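Local coordinates for 3-polyprenyl-4-hydroxybenzoate decarboxylase and related decarboxylases (Pelotomaculum thermopropionicum, PDB 6H6X), which is a prenylated-FMN-dependent UbiD-class decarboxylase, HmfF, that can also carboxylate 2-furoic acid to 2,5-furandicarboxylic acid, at residues Ala352-Ser357 and Lys361-Val366; Ala68-Val73 and Gly191-Val196; Ser149-Gln154 and Arg168-Phe173. The protein carries 8 engineered substitutions. All blocks are in the same frame, centred on the assembly; numbering follows the deposited sequence.

Contact 1: residues Ala352-Ser357 and Lys361-Val366. Engineered in segment 352-357: N355 (natural residue Thr).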
loop_
_atom_site.group_PDB
_atom_site.type_symbol
_atom_site.label_atom_id
_atom_site.label_comp_id
_atom_site.label_asym_id
_atom_site.label_seq_id
_atom_site.Cartn_x
_atom_site.Cartn_y
_atom_site.Cartn_z
ATOM N N ALA B 352 10.540 -21.209 10.845
ATOM C CA ALA B 352 10.468 -20.591 12.163
ATOM C C ALA B 352 9.224 -19.695 12.318
ATOM O O ALA B 352 8.612 -19.693 13.366
ATOM C CB ALA B 352 11.722 -19.797 12.421
ATOM N N ALA B 353 8.854 -18.924 11.288
ATOM C CA ALA B 353 7.651 -18.104 11.379
ATOM C C ALA B 353 6.402 -18.987 11.587
ATOM O O ALA B 353 5.572 -18.689 12.454
ATOM C CB ALA B 353 7.538 -17.194 10.202
ATOM N N PHE B 354 6.322 -20.104 10.890
ATOM C CA PHE B 354 5.206 -21.036 11.082
ATOM C C PHE B 354 5.105 -21.734 12.448
ATOM O O PHE B 354 4.012 -22.122 12.853
ATOM C CB PHE B 354 5.170 -22.072 9.949
ATOM C CG PHE B 354 4.872 -21.485 8.629
ATOM C CD1 PHE B 354 3.944 -20.467 8.508
ATOM C CD2 PHE B 354 5.494 -21.949 7.491
ATOM C CE1 PHE B 354 3.643 -19.908 7.283
ATOM C CE2 PHE B 354 5.204 -21.381 6.248
ATOM C CZ PHE B 354 4.280 -20.370 6.158
ATOM N N ASN B 355 6.228 -21.873 13.154
ATOM C CA ASN B 355 6.203 -22.343 14.537
ATOM C C ASN B 355 5.935 -21.189 15.536
ATOM O O ASN B 355 5.470 -21.450 16.615
ATOM C CB ASN B 355 7.488 -23.096 14.869
ATOM C CG ASN B 355 7.805 -24.197 13.855
ATOM O OD1 ASN B 355 6.910 -24.855 13.298
ATOM N ND2 ASN B 355 9.096 -24.373 13.591
ATOM N N SER B 356 6.183 -19.922 15.185
ATOM C CA SER B 356 5.834 -18.788 16.079
ATOM C C SER B 356 4.376 -18.847 16.597
ATOM O O SER B 356 4.139 -18.621 17.775
ATOM C CB SER B 356 6.136 -17.391 15.451
ATOM O OG SER B 356 5.188 -16.956 14.431
ATOM N N SER B 357 3.439 -19.150 15.706
ATOM C CA SER B 357 2.025 -19.333 16.072
ATOM C C SER B 357 1.351 -20.056 14.955
ATOM O O SER B 357 1.665 -19.848 13.796
ATOM C CB SER B 357 1.275 -17.999 16.257
ATOM O OG SER B 357 1.247 -17.279 15.047
ATOM N N LYS B 361 0.134 -17.518 8.252
ATOM C CA LYS B 361 -0.450 -18.181 7.123
ATOM C C LYS B 361 0.409 -17.972 5.847
ATOM O O LYS B 361 0.378 -18.761 4.921
ATOM C CB LYS B 361 -1.829 -17.490 6.930
ATOM C CG LYS B 361 -2.858 -18.413 6.447
ATOM C CD LYS B 361 -4.188 -17.731 6.240
ATOM C CE LYS B 361 -4.584 -17.970 4.798
ATOM N NZ LYS B 361 -6.011 -17.642 4.543
ATOM N N HIS B 362 1.057 -16.828 5.756
ATOM C CA HIS B 362 1.721 -16.334 4.571
ATOM C C HIS B 362 2.988 -15.576 5.078
ATOM O O HIS B 362 2.884 -14.667 5.967
ATOM C CB HIS B 362 0.759 -15.399 3.908
ATOM C CG HIS B 362 1.243 -14.771 2.632
ATOM N ND1 HIS B 362 2.080 -13.669 2.597
ATOM C CD2 HIS B 362 0.873 -14.984 1.352
ATOM C CE1 HIS B 362 2.243 -13.260 1.352
ATOM N NE2 HIS B 362 1.534 -14.050 0.569
ATOM N N VAL B 363 4.156 -15.959 4.564
ATOM C CA VAL B 363 5.431 -15.406 4.996
ATOM C C VAL B 363 6.188 -14.983 3.762
ATOM O O VAL B 363 6.322 -15.789 2.827
ATOM C CB VAL B 363 6.233 -16.447 5.761
ATOM C CG1 VAL B 363 7.534 -15.872 6.320
ATOM C CG2 VAL B 363 5.375 -16.996 6.867
ATOM N N VAL B 364 6.605 -13.730 3.703
ATOM C CA VAL B 364 7.613 -13.332 2.761
ATOM C C VAL B 364 8.961 -12.934 3.372
ATOM O O VAL B 364 9.003 -12.189 4.375
ATOM C CB VAL B 364 7.138 -12.433 1.599
ATOM C CG1 VAL B 364 5.634 -12.173 1.512
ATOM C CG2 VAL B 364 8.022 -11.299 1.239
ATOM N N VAL B 365 10.049 -13.457 2.782
ATOM C CA VAL B 365 11.425 -13.167 3.265
ATOM C C VAL B 365 12.100 -12.239 2.260
ATOM O O VAL B 365 12.031 -12.478 1.085
ATOM C CB VAL B 365 12.284 -14.443 3.471
ATOM C CG1 VAL B 365 13.675 -14.091 4.036
ATOM C CG2 VAL B 365 11.588 -15.416 4.396
ATOM N N VAL B 366 12.705 -11.162 2.718
ATOM C CA VAL B 366 13.400 -10.232 1.853
ATOM C C VAL B 366 14.790 -9.907 2.431
ATOM O O VAL B 366 15.073 -10.190 3.589
ATOM C CB VAL B 366 12.642 -8.927 1.637
ATOM C CG1 VAL B 366 11.300 -9.229 0.992
ATOM C CG2 VAL B 366 12.418 -8.201 2.965
#
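F354 and V363 carry the apolar part of this contact, and the two side chains run by one another with opposed directions. V363 CG2 sits 3.4 Å from F354 CE1, a tight approach oblique to the ring. The same methyl lies 4.0 Å from A353 CB, and so touches two successive helix residues. The torsion of V363 explains the reach: with CG1 anti to the backbone N (chi1 -176°), both methyls face A353.

The second kind of contact is ring edge to backbone: F354 CE1 lies 4.0 Å from K361 C, near the ring plane. Replacing F354 by an alanine would probably open a gap beside V363 CG2 and leave the start of the strand without its aromatic neighbour. Within the last helical turn, S356 OG donates to A353 O (2.7 Å), approaching within the plane of that carbonyl, along one of its lone pairs.

The axes of 352-356 and 362-366 come within 9.4 Å, their N-to-C directions 143° apart. Helix 345-356 is the crossover of a beta-alpha-beta unit between parallel strands 333-338 and 362-367. I336 meets both A353 and V363, helix 294-315 packs against A353 through L308, and F395 meets F354 edge-to-face.

Contact 2: residues Ala68-Val73 and Gly191-Val196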
loop_
_atom_site.group_PDB
_atom_site.type_symbol
_atom_site.label_atom_id
_atom_site.label_comp_id
_atom_site.label_asym_id
_atom_site.label_seq_id
_atom_site.Cartn_x
_atom_site.Cartn_y
_atom_site.Cartn_z
ATOM N N ALA B 68 6.181 2.762 20.673
ATOM C CA ALA B 68 7.593 2.864 21.152
ATOM C C ALA B 68 7.715 3.942 22.227
ATOM O O ALA B 68 8.229 3.684 23.301
ATOM C CB ALA B 68 8.549 3.162 20.043
ATOM N N ALA B 69 7.204 5.121 21.956
ATOM C CA ALA B 69 7.087 6.170 22.996
ATOM C C ALA B 69 6.420 5.665 24.300
ATOM O O ALA B 69 6.944 5.888 25.400
ATOM C CB ALA B 69 6.338 7.352 22.453
ATOM N N ALA B 70 5.319 4.914 24.183
ATOM C CA ALA B 70 4.657 4.361 25.368
ATOM C C ALA B 70 5.549 3.468 26.176
ATOM O O ALA B 70 5.327 3.275 27.344
ATOM C CB ALA B 70 3.384 3.606 24.997
ATOM N N MET B 71 6.525 2.856 25.554
ATOM C CA MET B 71 7.450 1.975 26.234
ATOM C C MET B 71 8.774 2.690 26.571
ATOM O O MET B 71 9.706 2.016 27.046
ATOM C CB MET B 71 7.753 0.757 25.328
ATOM C CG MET B 71 6.796 -0.417 25.471
ATOM S SD MET B 71 7.221 -1.685 24.247
ATOM C CE MET B 71 6.470 -0.939 22.848
ATOM N N SER B 72 8.886 4.003 26.314
ATOM C CA SER B 72 10.166 4.744 26.480
ATOM C C SER B 72 11.362 4.126 25.726
ATOM O O SER B 72 12.387 3.799 26.344
ATOM C CB SER B 72 10.509 4.872 27.972
ATOM O OG SER B 72 9.396 5.419 28.645
ATOM N N VAL B 73 11.180 3.893 24.417
ATOM C CA VAL B 73 12.229 3.378 23.539
ATOM C C VAL B 73 12.102 3.992 22.167
ATOM O O VAL B 73 11.010 4.479 21.766
ATOM C CB VAL B 73 12.285 1.839 23.359
ATOM C CG1 VAL B 73 12.999 1.166 24.505
ATOM C CG2 VAL B 73 10.915 1.220 23.080
ATOM N N GLY B 191 -9.182 2.428 30.874
ATOM C CA GLY B 191 -8.542 3.731 30.924
ATOM C C GLY B 191 -7.225 3.585 31.624
ATOM O O GLY B 191 -7.008 4.115 32.737
ATOM N N VAL B 192 -6.339 2.866 30.960
ATOM C CA VAL B 192 -4.981 2.689 31.448
ATOM C C VAL B 192 -3.982 3.132 30.411
ATOM O O VAL B 192 -4.281 3.416 29.251
ATOM C CB VAL B 192 -4.726 1.242 31.869
ATOM C CG1 VAL B 192 -5.628 0.833 33.011
ATOM C CG2 VAL B 192 -4.905 0.253 30.705
ATOM N N HIS B 193 -2.758 3.242 30.859
ATOM C CA HIS B 193 -1.676 3.593 29.997
ATOM C C HIS B 193 -1.519 2.527 28.910
ATOM O O HIS B 193 -1.665 1.356 29.200
ATOM C CB HIS B 193 -0.401 3.702 30.836
ATOM C CG HIS B 193 0.727 4.331 30.105
ATOM N ND1 HIS B 193 1.587 3.603 29.318
ATOM C CD2 HIS B 193 1.143 5.620 30.040
ATOM C CE1 HIS B 193 2.494 4.415 28.808
ATOM N NE2 HIS B 193 2.247 5.641 29.228
ATOM N N PRO B 194 -1.180 2.917 27.673
ATOM C CA PRO B 194 -0.948 1.923 26.622
ATOM C C PRO B 194 0.053 0.817 26.902
ATOM O O PRO B 194 -0.085 -0.287 26.343
ATOM C CB PRO B 194 -0.449 2.761 25.448
ATOM C CG PRO B 194 -1.111 4.106 25.655
ATOM C CD PRO B 194 -1.112 4.301 27.143
ATOM N N ALA B 195 1.059 1.073 27.728
ATOM C CA ALA B 195 1.999 0.011 28.096
ATOM C C ALA B 195 1.313 -1.086 28.827
ATOM O O ALA B 195 1.703 -2.255 28.706
ATOM C CB ALA B 195 3.150 0.546 28.947
ATOM N N VAL B 196 0.297 -0.740 29.613
ATOM C CA VAL B 196 -0.439 -1.755 30.365
ATOM C C VAL B 196 -1.295 -2.633 29.427
ATOM O O VAL B 196 -1.388 -3.863 29.621
ATOM C CB VAL B 196 -1.270 -1.126 31.489
ATOM C CG1 VAL B 196 -2.029 -2.179 32.269
ATOM C CG2 VAL B 196 -0.372 -0.278 32.431
#
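A70 and H193 meet where helix 64-70 ends and helix 194-199 begins, and the imidazole of H193 can be followed outward to A70. H193 CB points toward segment 68-73, and CG stands anti to the backbone N (chi1 -168°), which turns the ring back over the start of its own helix. There P194 CD packs over one ring face, nearer its border than its middle. ND1 comes next: it accepts from A195 N at 3.0 Å, with a nearly straight N-H...N angle of 164° and the donor tilted from the ring plane. H193 occupies the N-cap position, and this is its capping bond. CE1 makes the contact with A70: it lies 3.4 Å from A70 O, which sits at the ring edge, and 4.0 Å from A70 CB. NE2, which probably carries the ring proton, and CD2 close the ring on the side turned from A195 N.

A70 CB also meets P194 CB at 4.0 Å, while A70 O is 3.8 Å from A195 CB, so one alanine spans three consecutive residues. Just beyond A70, S72 takes positive phi, and V73 N to A68 O and S72 N to A69 O make the Schellman motif.

The contact joins the N-terminal and Rift-related family regions. W8 of helix 5-14 touches A70 and P194, and its ring meets that of H193 with planes about 75° apart; L218 packs on H193 and A195; and M71 bridges L198 of helix 194-199 and M78 of helix 75-87.

Contact 3: residues Ser149-Gln154 and Arg168-Phe173. With MN (manganese (II) ion), chain H; 4LU (1-deoxy-5-O-phosphono-1-(3,3,4,5-tetramethyl-9,11-dioxo-2,3,8,9,10,11-hexahydro-7H-quinolino[1,8-fg]pteridin-12-ium-7-y l)-D-ribitol), chain I.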
loop_
_atom_site.group_PDB
_atom_site.type_symbol
_atom_site.label_atom_id
_atom_site.label_comp_id
_atom_site.label_asym_id
_atom_site.label_seq_id
_atom_site.Cartn_x
_atom_site.Cartn_y
_atom_site.Cartn_z
ATOM N N SER B 149 -5.937 -10.327 30.630
ATOM C CA SER B 149 -6.271 -10.423 29.207
ATOM C C SER B 149 -7.401 -9.438 28.868
ATOM O O SER B 149 -8.046 -8.877 29.764
ATOM C CB SER B 149 -6.716 -11.875 28.871
ATOM O OG SER B 149 -7.564 -12.406 29.887
ATOM N N ILE B 150 -7.645 -9.244 27.570
ATOM C CA ILE B 150 -8.713 -8.353 27.136
ATOM C C ILE B 150 -9.770 -9.189 26.430
ATOM O O ILE B 150 -9.462 -9.918 25.484
ATOM C CB ILE B 150 -8.184 -7.256 26.182
ATOM C CG1 ILE B 150 -7.248 -6.331 26.940
ATOM C CG2 ILE B 150 -9.351 -6.453 25.565
ATOM C CD1 ILE B 150 -6.695 -5.195 26.085
ATOM N N HIS B 151 -11.009 -9.030 26.865
ATOM C CA HIS B 151 -12.191 -9.757 26.325
ATOM C C HIS B 151 -13.264 -8.745 25.992
ATOM O O HIS B 151 -13.454 -7.748 26.721
ATOM C CB HIS B 151 -12.719 -10.778 27.355
ATOM C CG HIS B 151 -11.665 -11.740 27.788
ATOM N ND1 HIS B 151 -11.488 -12.965 27.190
ATOM C CD2 HIS B 151 -10.642 -11.599 28.662
ATOM C CE1 HIS B 151 -10.422 -13.558 27.708
ATOM N NE2 HIS B 151 -9.883 -12.742 28.595
ATOM N N ARG B 152 -13.942 -8.952 24.862
ATOM C CA ARG B 152 -15.139 -8.183 24.588
ATOM C C ARG B 152 -16.219 -8.550 25.614
ATOM O O ARG B 152 -16.347 -9.705 26.006
ATOM C CB ARG B 152 -15.612 -8.386 23.164
ATOM C CG ARG B 152 -16.285 -9.712 22.894
ATOM C CD ARG B 152 -16.556 -9.880 21.411
ATOM N NE ARG B 152 -17.442 -11.018 21.176
ATOM C CZ ARG B 152 -17.404 -11.861 20.141
ATOM N NH1 ARG B 152 -16.490 -11.767 19.162
ATOM N NH2 ARG B 152 -18.296 -12.840 20.100
ATOM N N LEU B 153 -16.931 -7.538 26.084
ATOM C CA LEU B 153 -17.974 -7.713 27.060
ATOM C C LEU B 153 -19.255 -7.065 26.510
ATOM O O LEU B 153 -19.299 -5.868 26.234
ATOM C CB LEU B 153 -17.558 -7.050 28.362
ATOM C CG LEU B 153 -16.280 -7.636 28.927
ATOM C CD1 LEU B 153 -15.512 -6.623 29.709
ATOM C CD2 LEU B 153 -16.620 -8.821 29.786
ATOM N N GLN B 154 -20.275 -7.876 26.272
ATOM C CA GLN B 154 -21.559 -7.370 25.805
ATOM C C GLN B 154 -22.348 -6.876 27.010
ATOM O O GLN B 154 -22.504 -7.593 27.992
ATOM C CB GLN B 154 -22.359 -8.468 25.074
ATOM C CG GLN B 154 -23.585 -7.915 24.318
ATOM C CD GLN B 154 -24.448 -8.982 23.690
ATOM O OE1 GLN B 154 -23.987 -10.088 23.378
ATOM N NE2 GLN B 154 -25.721 -8.639 23.482
ATOM N N ARG B 168 -7.625 -20.082 26.499
ATOM C CA ARG B 168 -6.290 -19.574 26.873
ATOM C C ARG B 168 -6.275 -19.543 28.435
ATOM O O ARG B 168 -6.929 -20.374 29.065
ATOM C CB ARG B 168 -6.020 -18.186 26.243
ATOM C CG ARG B 168 -5.898 -18.090 24.713
ATOM C CD ARG B 168 -4.523 -18.501 24.171
ATOM N NE ARG B 168 -3.385 -17.932 24.921
ATOM C CZ ARG B 168 -2.250 -18.569 25.255
ATOM N NH1 ARG B 168 -2.018 -19.837 24.916
ATOM N NH2 ARG B 168 -1.315 -17.916 25.951
ATOM N N HIS B 169 -5.604 -18.585 29.078
ATOM C CA HIS B 169 -5.445 -18.643 30.533
ATOM C C HIS B 169 -6.708 -18.386 31.351
ATOM O O HIS B 169 -6.961 -19.102 32.308
ATOM C CB HIS B 169 -4.292 -17.751 30.994
ATOM C CG HIS B 169 -2.981 -18.138 30.385
ATOM N ND1 HIS B 169 -1.918 -17.275 30.285
ATOM C CD2 HIS B 169 -2.576 -19.303 29.811
ATOM C CE1 HIS B 169 -0.912 -17.886 29.686
ATOM N NE2 HIS B 169 -1.281 -19.121 29.393
ATOM N N LEU B 170 -7.496 -17.375 31.020
ATOM C CA LEU B 170 -8.697 -17.116 31.772
ATOM C C LEU B 170 -9.650 -18.319 31.730
ATOM O O LEU B 170 -10.286 -18.654 32.713
ATOM C CB LEU B 170 -9.392 -15.893 31.206
ATOM C CG LEU B 170 -10.661 -15.510 31.965
ATOM C CD1 LEU B 170 -10.351 -15.225 33.439
ATOM C CD2 LEU B 170 -11.326 -14.318 31.300
ATOM N N TRP B 171 -9.764 -18.944 30.566
ATOM C CA TRP B 171 -10.555 -20.173 30.413
ATOM C C TRP B 171 -10.098 -21.294 31.365
ATOM O O TRP B 171 -10.918 -21.949 32.010
ATOM C CB TRP B 171 -10.464 -20.648 28.968
ATOM C CG TRP B 171 -11.283 -21.851 28.676
ATOM C CD1 TRP B 171 -10.823 -23.117 28.435
ATOM C CD2 TRP B 171 -12.712 -21.913 28.593
ATOM N NE1 TRP B 171 -11.877 -23.958 28.215
ATOM C CE2 TRP B 171 -13.050 -23.256 28.292
ATOM C CE3 TRP B 171 -13.742 -20.964 28.734
ATOM C CZ2 TRP B 171 -14.391 -23.689 28.115
ATOM C CZ3 TRP B 171 -15.090 -21.397 28.571
ATOM C CH2 TRP B 171 -15.391 -22.752 28.261
ATOM N N HIS B 172 -8.785 -21.489 31.444
ATOM C CA HIS B 172 -8.212 -22.432 32.377
ATOM C C HIS B 172 -8.656 -22.105 33.801
ATOM O O HIS B 172 -9.133 -22.992 34.507
ATOM C CB HIS B 172 -6.694 -22.456 32.268
ATOM C CG HIS B 172 -6.070 -23.647 32.929
ATOM N ND1 HIS B 172 -5.298 -23.552 34.075
ATOM C CD2 HIS B 172 -6.135 -24.967 32.624
ATOM C CE1 HIS B 172 -4.895 -24.760 34.427
ATOM N NE2 HIS B 172 -5.411 -25.637 33.581
ATOM N N PHE B 173 -8.554 -20.834 34.205
ATOM C CA PHE B 173 -8.992 -20.427 35.545
ATOM C C PHE B 173 -10.470 -20.662 35.753
ATOM O O PHE B 173 -10.867 -21.094 36.826
ATOM C CB PHE B 173 -8.779 -18.939 35.801
ATOM C CG PHE B 173 -7.351 -18.503 35.914
ATOM C CD1 PHE B 173 -6.278 -19.353 35.648
ATOM C CD2 PHE B 173 -7.093 -17.189 36.243
ATOM C CE1 PHE B 173 -4.975 -18.902 35.724
ATOM C CE2 PHE B 173 -5.792 -16.726 36.343
ATOM C CZ PHE B 173 -4.727 -17.579 36.075
HETATM MN MN MN H . -1.453 -14.968 30.658
HETATM C C9 4LU I . -7.532 -8.465 22.514
HETATM C C8 4LU I . -7.673 -7.073 22.232
HETATM C C7 4LU I . -8.901 -6.493 21.898
HETATM C C10 4LU I . -9.640 -11.549 22.942
HETATM C C6 4LU I . -10.061 -7.426 21.594
HETATM N N3 4LU I . -11.869 -12.927 23.904
HETATM C C2 4LU I . -10.613 -13.459 24.050
HETATM C C13 4LU I . -11.891 -5.655 20.627
HETATM C C5 4LU I . -11.511 -6.988 21.239
HETATM C C1 4LU I . -12.116 -9.370 21.124
HETATM O O2 4LU I . -10.472 -14.578 24.633
HETATM N N1 4LU I . -9.523 -12.776 23.588
HETATM C C4 4LU I . -12.092 -11.728 23.288
HETATM O O4 4LU I . -13.258 -11.266 23.191
HETATM C C4A 4LU I . -10.912 -10.961 22.752
HETATM N N5 4LU I . -11.043 -9.677 22.126
HETATM C C3 4LU I . -12.509 -8.083 21.093
HETATM C C12 4LU I . -12.017 -6.633 22.667
HETATM C C5A 4LU I . -9.919 -8.810 22.055
HETATM C C7M 4LU I . -8.999 -4.999 21.595
HETATM C C8M 4LU I . -6.413 -6.264 22.388
HETATM C C9A 4LU I . -8.592 -9.390 22.403
HETATM N N10 4LU I . -8.498 -10.831 22.503
HETATM C "C1'" 4LU I . -7.207 -11.499 22.662
HETATM C "C2'" 4LU I . -6.670 -11.682 24.100
HETATM O "O2'" 4LU I . -6.814 -10.517 24.919
HETATM C "C3'" 4LU I . -5.184 -11.988 24.001
HETATM O "O3'" 4LU I . -4.978 -13.038 23.051
HETATM C "C4'" 4LU I . -4.571 -12.318 25.365
HETATM O "O4'" 4LU I . -3.119 -12.175 25.416
HETATM C "C5'" 4LU I . -4.877 -13.706 25.900
HETATM O "O5'" 4LU I . -4.161 -13.669 27.153
HETATM P P 4LU I . -3.755 -15.003 27.988
HETATM O O2P 4LU I . -3.219 -14.532 29.352
HETATM O O3P 4LU I . -5.082 -15.791 28.190
HETATM O O1P 4LU I . -2.677 -15.670 27.132
HETATM O O HOH W 1 -7.252 -15.044 28.722
HETATM O O HOH W 2 -0.325 -14.967 28.547
#
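In the prenylated-FMN pocket, L170 packs on the H151 ring. L170 CD2 stands over one face of it, 3.8 Å from the centroid and 27° off the normal, which meets the geometry of a CH-pi contact. CG of L170 is anti to the backbone N, extending the branch toward the imidazole. At the ring edge and in its plane, H151 NE2 shares a hydrogen bond of 2.7 Å with S149 OG, and ND1 bonds to L164 O. Both nitrogens are thus held and L170 covers a face, which limits how the imidazole can turn. A water links S149 OG to L170 N; its separation from phosphate oxygen O3P is too short to be trusted.

Segment 149-154 grips the cofactor mainly by backbone. I150 N donates to ribityl O2' at 3.1 Å, and R152 N to O4 at 2.9 Å with an angle of 166°. Segment 168-173 takes the phosphate. H169 N, at the helix start, donates to O3P (3.0 Å), where the helix dipole would probably help. R168 bends at chi2 and chi3, bringing the guanidinium edge to O1P: NH2 bonds at 2.9 Å and NE only weakly. Manganese is held by H169 ND1 at 2.4 Å, by phosphate O2P and by a second water, with N147 and E210 completing the site.

Strand 146-157 thus supports the ring system and ribityl chain, and the N-terminus of helix 169-179 the phosphate. L136 of strand 130-139 packs on H151 and L170, L184 of strand 184-190 on L170 and F173, while R152 forms salt bridges with E254 and E259, consistent with the Glu-Arg-Glu network of UbiD decarboxylases.

Along the chain, contact 3 is nested inside the long loop that contact 2 closes, and contact 1 follows both in series. Contacts 2 and 3 have centres 22 Å apart and nearest atoms about 7 Å apart. Strand 184-190 relates them: it pairs with strand 130-139, next to the cofactor-bearing strand 146-157, and leads into segment 191-196. Because its two segments lie in the N-terminal and Rift-related regions, contact 2 joins the former to the cofactor-binding region. Contact 1 lies on a separate mixed sheet, its centre 27 Å from each of the others. The cofactor and manganese belong to contact 3, whereas contact 1 is packing within the C-terminal region and contact 2 packing between regions.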